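Long-range contacts in EvdO1 (Micromonospora carbonacea, PDB 4XBZ), which probably catalyses a metal- and 2-oxoglutarate-dependent oxidative cyclization in orthosomycin antibiotic biosynthesis: residues G56-R61 and L235-I240; I140-S145 and A275-L280; A152-L157 and P247-K252. All blocks are in the same frame, centred on the assembly; numbering follows the deposited sequence.

Along the chain the segments come as 56-61, 140-145, 152-157, 235-240, 247-252 and 275-280: contact 1 crosses both others, and contact 3 nests inside the loop closed by contact 2. Contacts 1 and 2 reach the same mixed sheet, whose strands 179-184 and 256-263 lie between 235-239 and 139-147; their centres are about 21 Å apart. Contact 3 joins loops leading into and out of the smaller antiparallel sheet, its centre about 22 Å from that of contact 1 and 32 Å from that of contact 2. Together the two sheets build the double-stranded beta-helix that carries the nickel ligands His160, Asp162 and His244.

Contact 1 of 3, residues G56-R61 and L235-I240; sequences GVLVVR and LLLHNI
Strands 57-61 and 235-239 lie next to each other in the larger sheet of the double-stranded beta-helix and run antiparallel, their axes 4.8 Å apart and their directions 168° apart. Leu58 and Leu237 exchange two backbone bonds, Leu58 N to Leu237 O and Leu237 N to Leu58 O, each 2.9 Å long. Val60 and Leu235 form a second hydrogen-bonded pair, in which Val60 N reaches Leu235 O at 2.7 Å. A fifth bond, Asn239 N to Gly56 O at 3.0 Å, closes the end of the pairing where Gly56 leaves helix 46-55 with positive phi. Here the donor stands 41° out of the carbonyl plane, and the same oxygen also takes a hydrogen bond from Thr242 OG1.

Leu58, Val60, Leu235 and Leu237 share one face. Leu237 CD1 bridges two residues of the opposite strand, 3.7 Å from Val60 CG2 and 3.8 Å from Leu58 CD2, while Leu235 packs alongside Val60, pointing the same way. Helix 125-134 covers Leu235 and Leu237, and Phe52 of helix 46-55 touches Leu58 and Leu237, so this face forms part of a hydrophobic core.

Val57, Val59, Leu236 and His238 occupy the other face. Leu236 has CG anti to the backbone N (chi1 -178°), and its second torsion turns CD1 back toward strand 57-61, where Leu236 CD1 meets Val57 CG2 at 3.9 Å and Val59 CG2 at 4.0 Å. His238 turns its ring away from this strand and toward the metal centre. It belongs to the second shell: the ring meets that of His244, and NE2 is hydrogen-bonded to OD2 of the nickel ligand Asp162.

Contact 2 of 3, residues I140-S145 and A275-L280; sequences IPTWDS and AEYIGL
Tyr277 points its ring from the last helix, 275-293, at Thr142, and the two side chains cross at about a right angle. This is helix-on-sheet packing against the larger sheet of the double-stranded beta-helix: helix segment 275-280 crosses strand segment 140-145 at 115°, with the axes 8.8 Å apart. The tyrosine CG is anti to the backbone N (chi1 -176°), which carries the phenol off the helix to the strand backbone. There Tyr277 OH comes within 3.2 Å of Thr142 CA. It also lies near Thr142 O, but at a poor angle and without a hydrogen bond; its polar partner is Lys281 NZ, one turn further along the same helix.

Thr142 presents its methyl to the ring edge, near the ring plane, with CG2 4.0 Å from Tyr277 CE2. Its hydroxyl serves the sheet instead, OG1 being hydrogen-bonded to Glu260 OE1 on the adjoining strand 256-263. His273 stacks on the Tyr277 ring and also meets the indole of Trp143, linking the aromatic groups of helix and strand.

The apolar part of the contact is centred on Ile140, whose side chain starts out toward the helix and divides between two residues. Ile140 CD1 approaches the ring obliquely, 4.3 Å from Tyr277 CE2. On the other branch, Ile140 CG2 meets Ile278 CG2 at 4.3 Å.

Contact 3 of 3, residues A152-L157 and P247-K252; sequences AGAPRL and PAVVGK
The flat groups that meet between 152-157 and 247-252 are the peptides before and after Ala154 and Val249. In the Gly153-Ala154 peptide, the N-H of Ala154 aims almost head-on at Val249 O of the Val249-Val250 peptide, 2.7 Å from Ala154 N to Val249 O with a C=O...N angle of 173°. The return bond, from Val249 N to Ala154 O, is longer at 3.2 Å, its donor tilted 17° from the carbonyl plane. These two bonds make a single antiparallel bridge between loops.

Small groups pack around the bridge. Ala154 CB touches Val249 CG2 at 4.1 Å, and Ala248 CB rests 3.6 Å from Ala154 O. At Gly153 the chains run close: Gly153 CA lies 3.4 Å from Val249 O, a CA-H...O contact, and 3.7 Å from Val250 CG1.

Beyond Ala154 a water donates to Pro155 O at 2.9 Å; its link to Pro247 O is doubtful, being modelled too short. Past this water Leu157 pairs with Ala246, where strands 157-160 and 244-246 run side by side in the smaller sheet of the double-stranded beta-helix. Arg156 extends its chain away from this seam, and its guanidinium binds Leu215 O and Ser218 O.

The polar chemistry across the contact is thus carried by backbone groups and one water, holding two surface loops together beside the strands that bear the nickel ligands His160 and His244.

Contact 1 of 3, residues G56-R61 and L235-I240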
ATOM      1  N   GLY A  56       9.922  -5.818   1.545  1.00 27.69           N
ATOM      2  CA  GLY A  56      10.423  -4.448   1.553  1.00 24.48           C
ATOM      3  C   GLY A  56      11.228  -4.103   0.313  1.00 23.15           C
ATOM      4  O   GLY A  56      11.950  -3.113   0.297  1.00 29.80           O
ATOM      5  N   VAL A  57      11.092  -4.906  -0.737  1.00 22.67           N
ATOM      6  CA  VAL A  57      11.906  -4.729  -1.930  1.00 23.09           C
ATOM      7  C   VAL A  57      11.245  -5.424  -3.135  1.00 24.02           C
ATOM      8  O   VAL A  57      10.562  -6.436  -2.977  1.00 24.27           O
ATOM      9  CB  VAL A  57      13.346  -5.268  -1.672  1.00 26.29           C
ATOM     10  CG1 VAL A  57      13.408  -6.772  -1.839  1.00 31.63           C
ATOM     11  CG2 VAL A  57      14.358  -4.586  -2.552  1.00 26.72           C
ATOM     12  N   LEU A  58      11.411  -4.848  -4.325  1.00 24.77           N
ATOM     13  CA  LEU A  58      10.856  -5.395  -5.567  1.00 21.99           C
ATOM     14  C   LEU A  58      11.637  -4.928  -6.792  1.00 24.01           C
ATOM     15  O   LEU A  58      11.835  -3.718  -6.984  1.00 25.46           O
ATOM     16  CB  LEU A  58       9.381  -4.995  -5.737  1.00 23.08           C
ATOM     17  CG  LEU A  58       8.753  -5.393  -7.074  1.00 22.58           C
ATOM     18  CD1 LEU A  58       8.678  -6.911  -7.177  1.00 24.55           C
ATOM     19  CD2 LEU A  58       7.380  -4.763  -7.308  1.00 22.55           C
ATOM     20  N   VAL A  59      12.076  -5.886  -7.612  1.00 27.06           N
ATOM     21  CA  VAL A  59      12.715  -5.594  -8.899  1.00 24.95           C
ATOM     22  C   VAL A  59      11.687  -5.519 -10.016  1.00 27.77           C
ATOM     23  O   VAL A  59      10.867  -6.422 -10.179  1.00 28.32           O
ATOM     24  CB  VAL A  59      13.763  -6.659  -9.298  1.00 27.04           C
ATOM     25  CG1 VAL A  59      14.217  -6.453 -10.739  1.00 25.42           C
ATOM     26  CG2 VAL A  59      14.941  -6.619  -8.371  1.00 29.23           C
ATOM     27  N   VAL A  60      11.740  -4.434 -10.776  1.00 29.29           N
ATOM     28  CA  VAL A  60      10.907  -4.271 -11.956  1.00 26.42           C
ATOM     29  C   VAL A  60      11.787  -4.260 -13.214  1.00 33.76           C
ATOM     30  O   VAL A  60      12.546  -3.295 -13.437  1.00 31.79           O
ATOM     31  CB  VAL A  60      10.107  -2.973 -11.885  1.00 26.96           C
ATOM     32  CG1 VAL A  60       9.315  -2.768 -13.168  1.00 29.13           C
ATOM     33  CG2 VAL A  60       9.187  -2.973 -10.652  1.00 29.44           C
ATOM     34  N   ARG A  61      11.694  -5.315 -14.026  1.00 30.49           N
ATOM     35  CA  ARG A  61      12.509  -5.436 -15.244  1.00 37.20           C
ATOM     36  C   ARG A  61      11.900  -4.672 -16.415  1.00 35.24           C
ATOM     37  O   ARG A  61      10.681  -4.620 -16.558  1.00 33.65           O
ATOM     38  CB  ARG A  61      12.693  -6.904 -15.656  1.00 33.51           C
ATOM     39  CG  ARG A  61      13.331  -7.799 -14.610  1.00 32.39           C
ATOM     40  CD  ARG A  61      14.770  -7.426 -14.309  1.00 34.14           C
ATOM     41  NE  ARG A  61      15.369  -8.400 -13.388  1.00 32.52           N
ATOM     42  CZ  ARG A  61      16.572  -8.277 -12.828  1.00 32.09           C
ATOM     43  NH1 ARG A  61      17.335  -7.214 -13.092  1.00 25.91           N
ATOM     44  NH2 ARG A  61      17.007  -9.223 -11.994  1.00 27.99           N
ATOM     45  N   LEU A 235      14.355  -1.245 -12.746  1.00 31.40           N
ATOM     46  CA  LEU A 235      13.896  -0.428 -11.632  1.00 27.56           C
ATOM     47  C   LEU A 235      13.903  -1.188 -10.309  1.00 25.09           C
ATOM     48  O   LEU A 235      13.275  -2.245 -10.178  1.00 26.25           O
ATOM     49  CB  LEU A 235      12.485   0.102 -11.929  1.00 27.28           C
ATOM     50  CG  LEU A 235      11.687   0.622 -10.728  1.00 26.46           C
ATOM     51  CD1 LEU A 235      12.252   1.921 -10.187  1.00 22.98           C
ATOM     52  CD2 LEU A 235      10.199   0.748 -11.060  1.00 27.49           C
ATOM     53  N   LEU A 236      14.620  -0.653  -9.332  1.00 22.73           N
ATOM     54  CA  LEU A 236      14.571  -1.211  -7.988  1.00 26.20           C
ATOM     55  C   LEU A 236      13.680  -0.356  -7.068  1.00 25.15           C
ATOM     56  O   LEU A 236      13.913   0.838  -6.867  1.00 24.63           O
ATOM     57  CB  LEU A 236      15.976  -1.344  -7.386  1.00 24.29           C
ATOM     58  CG  LEU A 236      16.005  -1.975  -5.982  1.00 24.06           C
ATOM     59  CD1 LEU A 236      15.614  -3.438  -6.041  1.00 21.07           C
ATOM     60  CD2 LEU A 236      17.357  -1.808  -5.291  1.00 23.85           C
ATOM     61  N   LEU A 237      12.644  -0.994  -6.536  1.00 26.94           N
ATOM     62  CA  LEU A 237      11.758  -0.400  -5.545  1.00 23.89           C
ATOM     63  C   LEU A 237      12.205  -0.859  -4.174  1.00 24.78           C
ATOM     64  O   LEU A 237      12.294  -2.072  -3.923  1.00 21.38           O
ATOM     65  CB  LEU A 237      10.302  -0.815  -5.800  1.00 22.24           C
ATOM     66  CG  LEU A 237       9.786  -0.444  -7.195  1.00 26.32           C
ATOM     67  CD1 LEU A 237       8.497  -1.172  -7.546  1.00 19.01           C
ATOM     68  CD2 LEU A 237       9.621   1.072  -7.307  1.00 21.25           C
ATOM     69  N   HIS A 238      12.505   0.081  -3.281  1.00 23.97           N
ATOM     70  CA  HIS A 238      12.737  -0.342  -1.910  1.00 24.10           C
ATOM     71  C   HIS A 238      12.085   0.555  -0.864  1.00 26.66           C
ATOM     72  O   HIS A 238      11.983   1.781  -0.995  1.00 25.66           O
ATOM     73  CB  HIS A 238      14.253  -0.532  -1.650  1.00 28.60           C
ATOM     74  CG  HIS A 238      15.012   0.704  -1.266  1.00 26.05           C
ATOM     75  ND1 HIS A 238      15.820   1.382  -2.156  1.00 35.83           N
ATOM     76  CD2 HIS A 238      15.191   1.303  -0.065  1.00 28.23           C
ATOM     77  CE1 HIS A 238      16.420   2.383  -1.532  1.00 35.98           C
ATOM     78  NE2 HIS A 238      16.053   2.359  -0.261  1.00 38.09           N
ATOM     79  N   ASN A 239      11.568  -0.134   0.142  1.00 27.31           N
ATOM     80  CA  ASN A 239      11.051   0.445   1.360  1.00 25.09           C
ATOM     81  C   ASN A 239      12.198   1.095   2.112  1.00 26.55           C
ATOM     82  O   ASN A 239      13.239   0.462   2.299  1.00 25.92           O
ATOM     83  CB  ASN A 239      10.401  -0.655   2.190  1.00 25.37           C
ATOM     84  CG  ASN A 239       9.655  -0.136   3.391  1.00 26.15           C
ATOM     85  OD1 ASN A 239      10.014   0.880   3.990  1.00 24.31           O
ATOM     86  ND2 ASN A 239       8.615  -0.863   3.776  1.00 28.64           N
ATOM     87  N   ILE A 240      12.017   2.344   2.537  1.00 25.08           N
ATOM     88  CA  ILE A 240      13.089   3.079   3.212  1.00 31.40           C
ATOM     89  C   ILE A 240      13.479   2.433   4.550  1.00 29.97           C
ATOM     90  O   ILE A 240      14.550   2.723   5.090  1.00 31.26           O
ATOM     91  CB  ILE A 240      12.697   4.559   3.461  1.00 30.43           C
ATOM     92  CG1 ILE A 240      11.361   4.629   4.204  1.00 28.02           C
ATOM     93  CG2 ILE A 240      12.601   5.320   2.135  1.00 27.19           C
ATOM     94  CD1 ILE A 240      11.282   5.702   5.226  1.00 25.52           C
TER

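Contact 2 of 3, residues I140-S145 and A275-L280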
ATOM      1  N   ILE A 140       2.801  11.654  -3.605  1.00 24.49           N
ATOM      2  CA  ILE A 140       3.525  12.802  -4.118  1.00 28.25           C
ATOM      3  C   ILE A 140       5.006  12.453  -4.241  1.00 24.60           C
ATOM      4  O   ILE A 140       5.514  11.628  -3.481  1.00 26.17           O
ATOM      5  CB  ILE A 140       3.342  14.047  -3.233  1.00 26.38           C
ATOM      6  CG1 ILE A 140       3.813  13.784  -1.803  1.00 25.98           C
ATOM      7  CG2 ILE A 140       1.888  14.508  -3.244  1.00 26.85           C
ATOM      8  CD1 ILE A 140       4.368  15.041  -1.115  1.00 22.44           C
ATOM      9  N   PRO A 141       5.694  13.056  -5.219  1.00 22.74           N
ATOM     10  CA  PRO A 141       7.151  12.907  -5.345  1.00 24.48           C
ATOM     11  C   PRO A 141       7.910  13.796  -4.350  1.00 24.92           C
ATOM     12  O   PRO A 141       7.559  14.966  -4.194  1.00 28.66           O
ATOM     13  CB  PRO A 141       7.416  13.348  -6.784  1.00 24.52           C
ATOM     14  CG  PRO A 141       6.313  14.387  -7.051  1.00 28.70           C
ATOM     15  CD  PRO A 141       5.109  13.845  -6.322  1.00 24.56           C
ATOM     16  N   THR A 142       8.926  13.266  -3.679  1.00 22.17           N
ATOM     17  CA  THR A 142       9.636  14.067  -2.695  1.00 23.33           C
ATOM     18  C   THR A 142      11.075  14.303  -3.142  1.00 27.22           C
ATOM     19  O   THR A 142      11.328  15.150  -3.996  1.00 31.72           O
ATOM     20  CB  THR A 142       9.595  13.419  -1.281  1.00 28.18           C
ATOM     21  OG1 THR A 142      10.089  12.082  -1.349  1.00 31.01           O
ATOM     22  CG2 THR A 142       8.139  13.393  -0.713  1.00 25.13           C
ATOM     23  N   TRP A 143      12.016  13.574  -2.561  1.00 26.30           N
ATOM     24  CA  TRP A 143      13.388  13.615  -3.013  1.00 23.18           C
ATOM     25  C   TRP A 143      13.490  13.135  -4.451  1.00 25.18           C
ATOM     26  O   TRP A 143      12.814  12.178  -4.847  1.00 27.77           O
ATOM     27  CB  TRP A 143      14.288  12.774  -2.089  1.00 23.59           C
ATOM     28  CG  TRP A 143      14.677  13.499  -0.812  1.00 28.48           C
ATOM     29  CD1 TRP A 143      15.851  14.186  -0.574  1.00 29.89           C
ATOM     30  CD2 TRP A 143      13.892  13.634   0.387  1.00 27.07           C
ATOM     31  NE1 TRP A 143      15.835  14.728   0.693  1.00 26.31           N
ATOM     32  CE2 TRP A 143      14.649  14.404   1.302  1.00 30.34           C
ATOM     33  CE3 TRP A 143      12.631  13.169   0.781  1.00 29.66           C
ATOM     34  CZ2 TRP A 143      14.184  14.717   2.582  1.00 31.37           C
ATOM     35  CZ3 TRP A 143      12.166  13.487   2.055  1.00 30.54           C
ATOM     36  CH2 TRP A 143      12.941  14.254   2.939  1.00 29.25           C
ATOM     37  N   ASP A 144      14.308  13.825  -5.242  1.00 23.65           N
ATOM     38  CA  ASP A 144      14.677  13.353  -6.573  1.00 24.88           C
ATOM     39  C   ASP A 144      16.160  13.670  -6.802  1.00 26.69           C
ATOM     40  O   ASP A 144      16.623  14.784  -6.551  1.00 29.92           O
ATOM     41  CB  ASP A 144      13.771  13.961  -7.667  1.00 25.23           C
ATOM     42  CG  ASP A 144      14.167  15.394  -8.073  1.00 31.18           C
ATOM     43  OD1 ASP A 144      15.097  15.542  -8.898  1.00 32.73           O
ATOM     44  OD2 ASP A 144      13.532  16.372  -7.597  1.00 29.07           O
ATOM     45  N   SER A 145      16.915  12.681  -7.257  1.00 27.28           N
ATOM     46  CA  SER A 145      18.363  12.851  -7.360  1.00 30.39           C
ATOM     47  C   SER A 145      18.998  11.792  -8.240  1.00 26.16           C
ATOM     48  O   SER A 145      18.359  10.811  -8.595  1.00 26.12           O
ATOM     49  CB  SER A 145      19.010  12.804  -5.967  1.00 29.78           C
ATOM     50  OG  SER A 145      18.752  11.564  -5.322  1.00 26.59           O
ATOM     51  N   ALA A 275       3.307  22.009   5.192  1.00 37.70           N
ATOM     52  CA  ALA A 275       2.046  21.635   4.552  1.00 35.60           C
ATOM     53  C   ALA A 275       1.974  22.140   3.116  1.00 32.64           C
ATOM     54  O   ALA A 275       1.322  21.532   2.266  1.00 33.60           O
ATOM     55  CB  ALA A 275       0.855  22.163   5.358  1.00 39.68           C
ATOM     56  N   GLU A 276       2.659  23.253   2.872  1.00 34.93           N
ATOM     57  CA  GLU A 276       2.764  23.889   1.557  1.00 39.58           C
ATOM     58  C   GLU A 276       3.484  23.019   0.512  1.00 33.34           C
ATOM     59  O   GLU A 276       3.146  23.038  -0.676  1.00 31.72           O
ATOM     60  CB  GLU A 276       3.495  25.235   1.711  1.00 37.38           C
ATOM     61  CG  GLU A 276       3.679  26.051   0.439  1.00 45.71           C
ATOM     62  CD  GLU A 276       4.601  27.257   0.647  1.00 46.60           C
ATOM     63  OE1 GLU A 276       5.482  27.202   1.535  1.00 41.69           O
ATOM     64  OE2 GLU A 276       4.438  28.263  -0.072  1.00 49.96           O
ATOM     65  N   TYR A 277       4.482  22.266   0.964  1.00 33.77           N
ATOM     66  CA  TYR A 277       5.261  21.392   0.086  1.00 32.03           C
ATOM     67  C   TYR A 277       4.370  20.486  -0.762  1.00 29.11           C
ATOM     68  O   TYR A 277       4.618  20.330  -1.952  1.00 28.42           O
ATOM     69  CB  TYR A 277       6.236  20.558   0.919  1.00 28.09           C
ATOM     70  CG  TYR A 277       7.187  19.651   0.142  1.00 29.95           C
ATOM     71  CD1 TYR A 277       8.294  20.180  -0.542  1.00 25.68           C
ATOM     72  CD2 TYR A 277       7.012  18.263   0.139  1.00 25.83           C
ATOM     73  CE1 TYR A 277       9.170  19.363  -1.218  1.00 26.23           C
ATOM     74  CE2 TYR A 277       7.899  17.427  -0.536  1.00 28.52           C
ATOM     75  CZ  TYR A 277       8.975  17.985  -1.209  1.00 29.07           C
ATOM     76  OH  TYR A 277       9.844  17.170  -1.887  1.00 28.60           O
ATOM     77  N   ILE A 278       3.318  19.934  -0.152  1.00 29.55           N
ATOM     78  CA  ILE A 278       2.442  18.975  -0.819  1.00 27.67           C
ATOM     79  C   ILE A 278       1.857  19.517  -2.127  1.00 27.91           C
ATOM     80  O   ILE A 278       1.962  18.881  -3.176  1.00 25.89           O
ATOM     81  CB  ILE A 278       1.279  18.543   0.118  1.00 35.07           C
ATOM     82  CG1 ILE A 278       1.824  17.937   1.417  1.00 29.37           C
ATOM     83  CG2 ILE A 278       0.326  17.584  -0.600  1.00 25.11           C
ATOM     84  CD1 ILE A 278       0.769  17.436   2.354  1.00 30.33           C
ATOM     85  N   GLY A 279       1.243  20.696  -2.065  1.00 27.08           N
ATOM     86  CA  GLY A 279       0.658  21.289  -3.252  1.00 26.33           C
ATOM     87  C   GLY A 279       1.677  21.557  -4.347  1.00 29.51           C
ATOM     88  O   GLY A 279       1.386  21.368  -5.528  1.00 31.87           O
ATOM     89  N   LEU A 280       2.877  21.988  -3.955  1.00 24.21           N
ATOM     90  CA  LEU A 280       3.915  22.328  -4.923  1.00 29.89           C
ATOM     91  C   LEU A 280       4.414  21.074  -5.651  1.00 32.41           C
ATOM     92  O   LEU A 280       4.588  21.084  -6.880  1.00 32.46           O
ATOM     93  CB  LEU A 280       5.070  23.067  -4.234  1.00 29.19           C
ATOM     94  CG  LEU A 280       4.613  24.370  -3.556  1.00 30.96           C
ATOM     95  CD1 LEU A 280       5.678  24.975  -2.639  1.00 30.05           C
ATOM     96  CD2 LEU A 280       4.153  25.378  -4.592  1.00 29.50           C
TER

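Contact 3 of 3, residues A152-L157 and P247-K252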
ATOM      1  N   ALA A 152      37.293   4.980  -9.831  1.00 34.09           N
ATOM      2  CA  ALA A 152      38.655   4.705  -9.370  1.00 37.16           C
ATOM      3  C   ALA A 152      38.623   3.975  -8.036  1.00 39.75           C
ATOM      4  O   ALA A 152      39.654   3.514  -7.539  1.00 39.65           O
ATOM      5  CB  ALA A 152      39.467   5.994  -9.245  1.00 33.03           C
ATOM      6  N   GLY A 153      37.436   3.883  -7.450  1.00 35.99           N
ATOM      7  CA  GLY A 153      37.272   3.192  -6.191  1.00 35.46           C
ATOM      8  C   GLY A 153      36.271   3.896  -5.303  1.00 32.63           C
ATOM      9  O   GLY A 153      36.417   5.078  -5.018  1.00 38.34           O
ATOM     10  N   ALA A 154      35.249   3.163  -4.867  1.00 33.81           N
ATOM     11  CA  ALA A 154      34.238   3.699  -3.959  1.00 34.83           C
ATOM     12  C   ALA A 154      34.271   2.964  -2.624  1.00 37.05           C
ATOM     13  O   ALA A 154      34.395   1.733  -2.580  1.00 33.00           O
ATOM     14  CB  ALA A 154      32.859   3.595  -4.579  1.00 34.70           C
ATOM     15  N   PRO A 155      34.155   3.715  -1.523  1.00 32.77           N
ATOM     16  CA  PRO A 155      34.125   3.073  -0.207  1.00 34.20           C
ATOM     17  C   PRO A 155      32.836   2.261   0.029  1.00 40.15           C
ATOM     18  O   PRO A 155      31.801   2.465  -0.626  1.00 35.33           O
ATOM     19  CB  PRO A 155      34.206   4.257   0.757  1.00 33.08           C
ATOM     20  CG  PRO A 155      33.603   5.374   0.022  1.00 32.98           C
ATOM     21  CD  PRO A 155      33.956   5.166  -1.436  1.00 34.00           C
ATOM     22  N   ARG A 156      32.922   1.331   0.971  1.00 38.56           N
ATOM     23  CA  ARG A 156      31.783   0.533   1.403  1.00 36.69           C
ATOM     24  C   ARG A 156      30.554   1.383   1.809  1.00 37.13           C
ATOM     25  O   ARG A 156      30.689   2.418   2.479  1.00 32.27           O
ATOM     26  CB  ARG A 156      32.233  -0.353   2.561  1.00 34.92           C
ATOM     27  CG  ARG A 156      31.146  -1.136   3.230  1.00 39.97           C
ATOM     28  CD  ARG A 156      31.711  -1.843   4.441  1.00 41.05           C
ATOM     29  NE  ARG A 156      30.697  -2.646   5.104  1.00 40.37           N
ATOM     30  CZ  ARG A 156      30.922  -3.389   6.177  1.00 46.37           C
ATOM     31  NH1 ARG A 156      32.139  -3.426   6.711  1.00 47.88           N
ATOM     32  NH2 ARG A 156      29.930  -4.101   6.711  1.00 46.99           N
ATOM     33  N   LEU A 157      29.371   0.962   1.361  1.00 32.09           N
ATOM     34  CA  LEU A 157      28.099   1.566   1.806  1.00 31.74           C
ATOM     35  C   LEU A 157      27.604   0.804   3.026  1.00 28.02           C
ATOM     36  O   LEU A 157      27.172  -0.344   2.919  1.00 32.24           O
ATOM     37  CB  LEU A 157      27.031   1.539   0.698  1.00 29.97           C
ATOM     38  CG  LEU A 157      25.759   2.390   0.880  1.00 37.81           C
ATOM     39  CD1 LEU A 157      26.091   3.887   0.859  1.00 38.69           C
ATOM     40  CD2 LEU A 157      24.650   2.061  -0.154  1.00 33.81           C
ATOM     41  N   PRO A 247      29.128  -3.266  -0.924  1.00 31.54           N
ATOM     42  CA  PRO A 247      30.543  -3.509  -0.633  1.00 34.28           C
ATOM     43  C   PRO A 247      31.409  -2.441  -1.280  1.00 34.72           C
ATOM     44  O   PRO A 247      30.948  -1.799  -2.225  1.00 31.33           O
ATOM     45  CB  PRO A 247      30.802  -4.869  -1.289  1.00 34.87           C
ATOM     46  CG  PRO A 247      29.959  -4.789  -2.543  1.00 34.21           C
ATOM     47  CD  PRO A 247      28.707  -3.990  -2.141  1.00 33.29           C
ATOM     48  N   ALA A 248      32.638  -2.258  -0.805  1.00 34.72           N
ATOM     49  CA  ALA A 248      33.573  -1.393  -1.516  1.00 30.52           C
ATOM     50  C   ALA A 248      33.764  -1.941  -2.939  1.00 34.10           C
ATOM     51  O   ALA A 248      33.812  -3.160  -3.129  1.00 35.53           O
ATOM     52  CB  ALA A 248      34.882  -1.306  -0.770  1.00 32.46           C
ATOM     53  N   VAL A 249      33.814  -1.057  -3.939  1.00 35.23           N
ATOM     54  CA  VAL A 249      33.898  -1.478  -5.348  1.00 31.00           C
ATOM     55  C   VAL A 249      34.780  -0.548  -6.196  1.00 31.48           C
ATOM     56  O   VAL A 249      35.025   0.603  -5.815  1.00 30.95           O
ATOM     57  CB  VAL A 249      32.501  -1.538  -6.011  1.00 36.99           C
ATOM     58  CG1 VAL A 249      31.663  -2.685  -5.429  1.00 35.76           C
ATOM     59  CG2 VAL A 249      31.778  -0.189  -5.892  1.00 27.41           C
ATOM     60  N   VAL A 250      35.224  -1.052  -7.353  1.00 31.36           N
ATOM     61  CA  VAL A 250      36.076  -0.303  -8.302  1.00 33.06           C
ATOM     62  C   VAL A 250      35.640  -0.512  -9.760  1.00 30.38           C
ATOM     63  O   VAL A 250      35.056  -1.525 -10.096  1.00 33.69           O
ATOM     64  CB  VAL A 250      37.573  -0.708  -8.184  1.00 31.41           C
ATOM     65  CG1 VAL A 250      38.112  -0.392  -6.811  1.00 38.38           C
ATOM     66  CG2 VAL A 250      37.755  -2.193  -8.469  1.00 34.22           C
ATOM     67  N   GLY A 251      35.903   0.462 -10.621  1.00 35.94           N
ATOM     68  CA  GLY A 251      35.792   0.243 -12.056  1.00 31.96           C
ATOM     69  C   GLY A 251      34.486   0.530 -12.781  1.00 36.86           C
ATOM     70  O   GLY A 251      34.425   0.402 -14.004  1.00 35.70           O
ATOM     71  N   LYS A 252      33.440   0.905 -12.053  1.00 37.85           N
ATOM     72  CA  LYS A 252      32.151   1.170 -12.683  1.00 37.67           C
ATOM     73  C   LYS A 252      31.525   2.421 -12.103  1.00 38.40           C
ATOM     74  O   LYS A 252      31.557   2.611 -10.889  1.00 39.41           O
ATOM     75  CB  LYS A 252      31.195  -0.007 -12.505  1.00 39.54           C
ATOM     76  CG  LYS A 252      31.699  -1.331 -13.040  1.00 37.61           C
ATOM     77  CD  LYS A 252      30.684  -2.449 -12.781  1.00 40.96           C
ATOM     78  CE  LYS A 252      31.160  -3.764 -13.388  1.00 38.91           C
ATOM     79  NZ  LYS A 252      32.631  -3.917 -13.165  1.00 38.94           N
TER
HETATM   80  O   HOH W   1      30.238   0.629  -2.312  1.00 41.84           O